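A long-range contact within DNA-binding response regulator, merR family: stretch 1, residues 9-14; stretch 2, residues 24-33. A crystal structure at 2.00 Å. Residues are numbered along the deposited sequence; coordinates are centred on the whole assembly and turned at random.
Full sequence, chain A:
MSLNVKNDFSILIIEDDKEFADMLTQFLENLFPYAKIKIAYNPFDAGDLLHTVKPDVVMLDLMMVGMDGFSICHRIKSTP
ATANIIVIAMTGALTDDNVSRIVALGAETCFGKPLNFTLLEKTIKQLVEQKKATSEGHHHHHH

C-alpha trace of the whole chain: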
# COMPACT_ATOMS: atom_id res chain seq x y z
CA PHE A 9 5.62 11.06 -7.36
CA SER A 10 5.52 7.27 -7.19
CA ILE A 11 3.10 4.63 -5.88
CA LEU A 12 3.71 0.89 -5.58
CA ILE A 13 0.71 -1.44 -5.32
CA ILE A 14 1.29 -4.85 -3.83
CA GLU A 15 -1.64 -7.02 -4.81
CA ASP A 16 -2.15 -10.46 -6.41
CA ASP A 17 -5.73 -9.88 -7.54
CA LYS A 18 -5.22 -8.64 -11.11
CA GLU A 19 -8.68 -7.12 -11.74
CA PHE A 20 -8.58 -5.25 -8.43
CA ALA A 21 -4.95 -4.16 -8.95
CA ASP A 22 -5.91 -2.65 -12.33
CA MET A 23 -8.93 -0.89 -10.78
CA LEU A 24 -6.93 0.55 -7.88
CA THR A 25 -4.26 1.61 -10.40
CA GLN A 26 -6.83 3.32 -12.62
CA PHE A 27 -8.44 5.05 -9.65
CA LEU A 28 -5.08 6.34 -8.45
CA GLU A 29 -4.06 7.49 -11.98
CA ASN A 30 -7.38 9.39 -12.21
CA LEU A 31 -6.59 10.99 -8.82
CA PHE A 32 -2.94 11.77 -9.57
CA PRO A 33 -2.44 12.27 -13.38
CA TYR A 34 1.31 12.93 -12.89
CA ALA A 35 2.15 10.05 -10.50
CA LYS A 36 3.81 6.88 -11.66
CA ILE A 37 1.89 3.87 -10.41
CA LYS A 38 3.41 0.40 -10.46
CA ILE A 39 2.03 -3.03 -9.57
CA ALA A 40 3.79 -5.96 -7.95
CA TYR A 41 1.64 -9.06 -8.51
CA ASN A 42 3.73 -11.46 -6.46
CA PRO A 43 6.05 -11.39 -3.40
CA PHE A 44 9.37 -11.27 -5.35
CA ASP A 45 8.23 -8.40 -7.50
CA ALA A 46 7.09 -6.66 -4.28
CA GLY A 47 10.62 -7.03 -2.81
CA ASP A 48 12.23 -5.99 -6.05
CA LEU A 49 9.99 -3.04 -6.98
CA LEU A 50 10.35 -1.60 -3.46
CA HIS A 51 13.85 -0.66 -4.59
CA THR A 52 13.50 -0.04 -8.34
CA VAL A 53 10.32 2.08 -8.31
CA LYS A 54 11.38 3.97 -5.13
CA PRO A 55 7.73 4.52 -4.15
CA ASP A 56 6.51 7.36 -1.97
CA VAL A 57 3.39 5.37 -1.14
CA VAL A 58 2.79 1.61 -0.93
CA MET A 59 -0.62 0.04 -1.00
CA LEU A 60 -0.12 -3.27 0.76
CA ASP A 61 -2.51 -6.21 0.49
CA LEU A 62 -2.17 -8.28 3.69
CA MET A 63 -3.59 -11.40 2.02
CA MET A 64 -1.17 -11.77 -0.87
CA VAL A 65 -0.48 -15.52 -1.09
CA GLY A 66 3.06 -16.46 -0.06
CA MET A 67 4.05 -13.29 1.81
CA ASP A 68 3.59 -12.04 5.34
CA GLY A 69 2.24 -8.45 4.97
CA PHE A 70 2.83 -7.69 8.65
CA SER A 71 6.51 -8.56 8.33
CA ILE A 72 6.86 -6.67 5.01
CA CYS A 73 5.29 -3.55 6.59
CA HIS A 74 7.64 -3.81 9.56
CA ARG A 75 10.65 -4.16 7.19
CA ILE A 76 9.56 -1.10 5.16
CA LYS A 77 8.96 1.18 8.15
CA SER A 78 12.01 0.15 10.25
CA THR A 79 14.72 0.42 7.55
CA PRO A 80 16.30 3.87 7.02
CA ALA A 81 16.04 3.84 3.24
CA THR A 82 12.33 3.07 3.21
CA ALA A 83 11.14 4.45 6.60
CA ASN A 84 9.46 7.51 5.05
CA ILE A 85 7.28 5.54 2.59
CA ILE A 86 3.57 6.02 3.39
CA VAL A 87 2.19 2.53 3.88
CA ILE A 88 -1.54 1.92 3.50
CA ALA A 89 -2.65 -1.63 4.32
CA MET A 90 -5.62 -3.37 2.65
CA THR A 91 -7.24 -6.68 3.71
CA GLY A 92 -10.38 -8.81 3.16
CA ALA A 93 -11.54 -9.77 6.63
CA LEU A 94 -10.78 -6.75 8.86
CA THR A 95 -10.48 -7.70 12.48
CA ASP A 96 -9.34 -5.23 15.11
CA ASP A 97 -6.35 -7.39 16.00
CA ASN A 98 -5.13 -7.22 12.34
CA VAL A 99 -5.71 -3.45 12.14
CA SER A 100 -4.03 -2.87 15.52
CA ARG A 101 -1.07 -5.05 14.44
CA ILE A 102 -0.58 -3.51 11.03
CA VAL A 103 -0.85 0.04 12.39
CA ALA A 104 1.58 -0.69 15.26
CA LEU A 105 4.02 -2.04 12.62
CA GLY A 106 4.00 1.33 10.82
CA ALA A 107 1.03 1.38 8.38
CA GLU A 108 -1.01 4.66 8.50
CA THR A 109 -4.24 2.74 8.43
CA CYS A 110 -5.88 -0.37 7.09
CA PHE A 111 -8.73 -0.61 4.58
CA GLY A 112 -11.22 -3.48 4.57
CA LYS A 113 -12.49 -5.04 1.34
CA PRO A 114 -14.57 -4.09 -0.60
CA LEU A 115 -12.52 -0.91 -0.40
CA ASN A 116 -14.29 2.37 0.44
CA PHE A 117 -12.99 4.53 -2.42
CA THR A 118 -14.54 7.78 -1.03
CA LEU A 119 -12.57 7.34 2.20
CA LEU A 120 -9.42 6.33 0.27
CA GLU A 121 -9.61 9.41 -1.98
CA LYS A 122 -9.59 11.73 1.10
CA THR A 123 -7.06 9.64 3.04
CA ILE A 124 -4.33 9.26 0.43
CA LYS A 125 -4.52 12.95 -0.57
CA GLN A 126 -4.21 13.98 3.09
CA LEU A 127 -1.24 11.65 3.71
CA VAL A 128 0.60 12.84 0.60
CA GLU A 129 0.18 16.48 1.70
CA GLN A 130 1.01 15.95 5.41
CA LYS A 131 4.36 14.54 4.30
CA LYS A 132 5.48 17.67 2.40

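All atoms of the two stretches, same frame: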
# COMPACT_ATOMS: atom_id res chain seq x y z
N PHE A 9 6.30 11.68 -8.54
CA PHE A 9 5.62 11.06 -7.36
C PHE A 9 5.24 9.63 -7.73
O PHE A 9 4.72 9.38 -8.81
CB PHE A 9 4.41 11.90 -6.93
CG PHE A 9 3.47 11.20 -5.97
CD1 PHE A 9 2.13 11.03 -6.31
CD2 PHE A 9 3.91 10.74 -4.75
CE1 PHE A 9 1.25 10.39 -5.45
CE2 PHE A 9 3.04 10.09 -3.88
CZ PHE A 9 1.71 9.91 -4.24
N SER A 10 5.51 8.68 -6.83
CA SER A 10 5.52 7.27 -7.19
C SER A 10 4.75 6.38 -6.22
O SER A 10 4.93 6.48 -5.01
CB SER A 10 6.97 6.80 -7.34
OG SER A 10 7.03 5.54 -7.95
N ILE A 11 3.88 5.52 -6.74
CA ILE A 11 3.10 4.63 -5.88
C ILE A 11 3.33 3.21 -6.31
O ILE A 11 3.23 2.90 -7.49
CB ILE A 11 1.58 4.94 -5.94
CG1 ILE A 11 1.29 6.33 -5.37
CG2 ILE A 11 0.76 3.91 -5.14
CD1 ILE A 11 -0.03 6.90 -5.84
N LEU A 12 3.60 2.33 -5.34
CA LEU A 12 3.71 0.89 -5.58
C LEU A 12 2.53 0.14 -4.95
O LEU A 12 2.29 0.24 -3.73
CB LEU A 12 5.04 0.34 -5.00
CG LEU A 12 5.76 -0.95 -5.42
CD1 LEU A 12 6.15 -1.76 -4.18
CD2 LEU A 12 5.02 -1.83 -6.43
N ILE A 13 1.84 -0.63 -5.77
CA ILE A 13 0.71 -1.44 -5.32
C ILE A 13 1.13 -2.89 -5.24
O ILE A 13 1.54 -3.47 -6.24
CB ILE A 13 -0.52 -1.31 -6.28
CG1 ILE A 13 -1.08 0.12 -6.26
CG2 ILE A 13 -1.64 -2.32 -5.94
CD1 ILE A 13 -1.84 0.45 -7.53
N ILE A 14 1.04 -3.46 -4.06
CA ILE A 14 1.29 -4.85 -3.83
C ILE A 14 0.00 -5.63 -3.68
O ILE A 14 -0.64 -5.55 -2.69
CB ILE A 14 2.16 -5.03 -2.62
CG1 ILE A 14 3.53 -4.42 -2.84
CG2 ILE A 14 2.27 -6.43 -2.28
CD1 ILE A 14 4.27 -4.09 -1.66
N LEU A 24 -7.66 -0.33 -8.79
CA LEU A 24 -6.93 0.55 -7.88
C LEU A 24 -5.93 1.43 -8.62
O LEU A 24 -5.77 2.61 -8.30
CB LEU A 24 -6.23 -0.27 -6.78
CG LEU A 24 -5.51 0.49 -5.66
CD1 LEU A 24 -6.45 1.44 -4.94
CD2 LEU A 24 -4.90 -0.48 -4.69
N THR A 25 -5.25 0.86 -9.61
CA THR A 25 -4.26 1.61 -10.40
C THR A 25 -4.95 2.71 -11.18
O THR A 25 -4.48 3.84 -11.19
CB THR A 25 -3.47 0.69 -11.40
OG1 THR A 25 -2.75 -0.30 -10.66
CG2 THR A 25 -2.48 1.49 -12.23
N GLN A 26 -6.08 2.37 -11.81
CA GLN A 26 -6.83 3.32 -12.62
C GLN A 26 -7.40 4.45 -11.78
O GLN A 26 -7.32 5.62 -12.15
CB GLN A 26 -7.97 2.62 -13.34
CG GLN A 26 -8.68 3.47 -14.38
CD GLN A 26 -7.75 3.96 -15.44
OE1 GLN A 26 -7.17 3.18 -16.19
NE2 GLN A 26 -7.60 5.27 -15.53
N PHE A 27 -7.99 4.08 -10.65
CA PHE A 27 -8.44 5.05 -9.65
C PHE A 27 -7.33 6.02 -9.21
O PHE A 27 -7.55 7.25 -9.12
CB PHE A 27 -8.99 4.32 -8.42
CG PHE A 27 -9.52 5.25 -7.36
CD1 PHE A 27 -10.78 5.84 -7.50
CD2 PHE A 27 -8.76 5.55 -6.24
CE1 PHE A 27 -11.27 6.71 -6.54
CE2 PHE A 27 -9.24 6.41 -5.26
CZ PHE A 27 -10.51 6.98 -5.42
N LEU A 28 -6.15 5.49 -8.92
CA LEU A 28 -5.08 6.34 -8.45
C LEU A 28 -4.45 7.17 -9.57
O LEU A 28 -3.96 8.27 -9.31
CB LEU A 28 -4.03 5.52 -7.71
CG LEU A 28 -4.42 4.86 -6.39
CD1 LEU A 28 -3.25 3.96 -5.92
CD2 LEU A 28 -4.73 5.93 -5.39
N GLU A 29 -4.47 6.68 -10.81
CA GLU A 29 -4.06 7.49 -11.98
C GLU A 29 -5.03 8.63 -12.28
O GLU A 29 -4.60 9.72 -12.66
CB GLU A 29 -3.86 6.64 -13.25
CG GLU A 29 -2.66 5.69 -13.12
CD GLU A 29 -2.43 4.79 -14.32
OE1 GLU A 29 -3.40 4.51 -15.08
OE2 GLU A 29 -1.28 4.35 -14.50
N ASN A 30 -6.33 8.36 -12.14
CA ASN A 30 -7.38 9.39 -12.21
C ASN A 30 -7.11 10.49 -11.18
O ASN A 30 -7.15 11.66 -11.51
CB ASN A 30 -8.78 8.80 -11.96
CG ASN A 30 -9.23 7.86 -13.07
OD1 ASN A 30 -8.59 7.75 -14.11
ND2 ASN A 30 -10.34 7.14 -12.83
N LEU A 31 -6.83 10.08 -9.95
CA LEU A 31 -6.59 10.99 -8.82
C LEU A 31 -5.29 11.77 -8.97
O LEU A 31 -5.23 12.95 -8.63
CB LEU A 31 -6.52 10.17 -7.52
CG LEU A 31 -7.35 10.55 -6.30
CD1 LEU A 31 -6.82 9.78 -5.11
CD2 LEU A 31 -7.35 12.05 -6.02
N PHE A 32 -4.24 11.12 -9.45
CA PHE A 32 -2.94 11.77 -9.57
C PHE A 32 -2.41 11.56 -10.99
O PHE A 32 -1.63 10.62 -11.19
CB PHE A 32 -1.92 11.18 -8.57
CG PHE A 32 -2.35 11.23 -7.13
CD1 PHE A 32 -2.71 10.06 -6.45
CD2 PHE A 32 -2.35 12.43 -6.42
CE1 PHE A 32 -3.10 10.09 -5.11
CE2 PHE A 32 -2.74 12.47 -5.07
CZ PHE A 32 -3.11 11.30 -4.41
N PRO A 33 -2.80 12.42 -11.96
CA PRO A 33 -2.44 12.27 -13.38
C PRO A 33 -0.94 12.33 -13.67
O PRO A 33 -0.51 11.90 -14.74
CB PRO A 33 -3.15 13.45 -14.05
CG PRO A 33 -4.19 13.88 -13.11
CD PRO A 33 -3.60 13.64 -11.75

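Strand 10-14 and helix 24-31 run nearly antiparallel, their N-to-C directions 165° apart and their axes 10.4 Å apart at closest approach. That spacing leaves room for one interleaved layer of side chains, and no hydrogen bond crosses it; within the helix, i to i+4 backbone bonds continue to Phe32 N, which donates to Leu28 O (2.9 Å), although Phe32 itself has left helical phi/psi.

Alternation along the strand turns Ile11 and Ile13 toward the helix, whereas Ser10, Leu12 and Ile14 do not reach it. The helix answers with Leu24 and Leu28, four residues apart and so on one face, and Phe32, just past its end, also points toward the strand. Ile13 is the residue most covered by the other stretch: its CG2 lies 3.9 Å from Leu24 CD2, and its CD1 sits 4.1 Å from Leu28 CD1 and 3.3 Å from Thr25 OG1. The last is a packing contact, since a methyl carbon offers no polar partner; the hydroxyl is hydrogen-bonded elsewhere in the structure. Leu28 CD1 also meets Ile11 CG2 at 4.1 Å, so this one methyl bridges both isoleucines. Ile11 CD1 reaches Phe32 CD1 (4.2 Å).

At the open end, Phe9 directs its ring edge at the face of Phe32, with planes at 77°, centroids 5.4 Å apart and Phe9 CE1 4.1 Å from Phe32 CG. This geometry brings the electropositive C-H rim against the pi cloud.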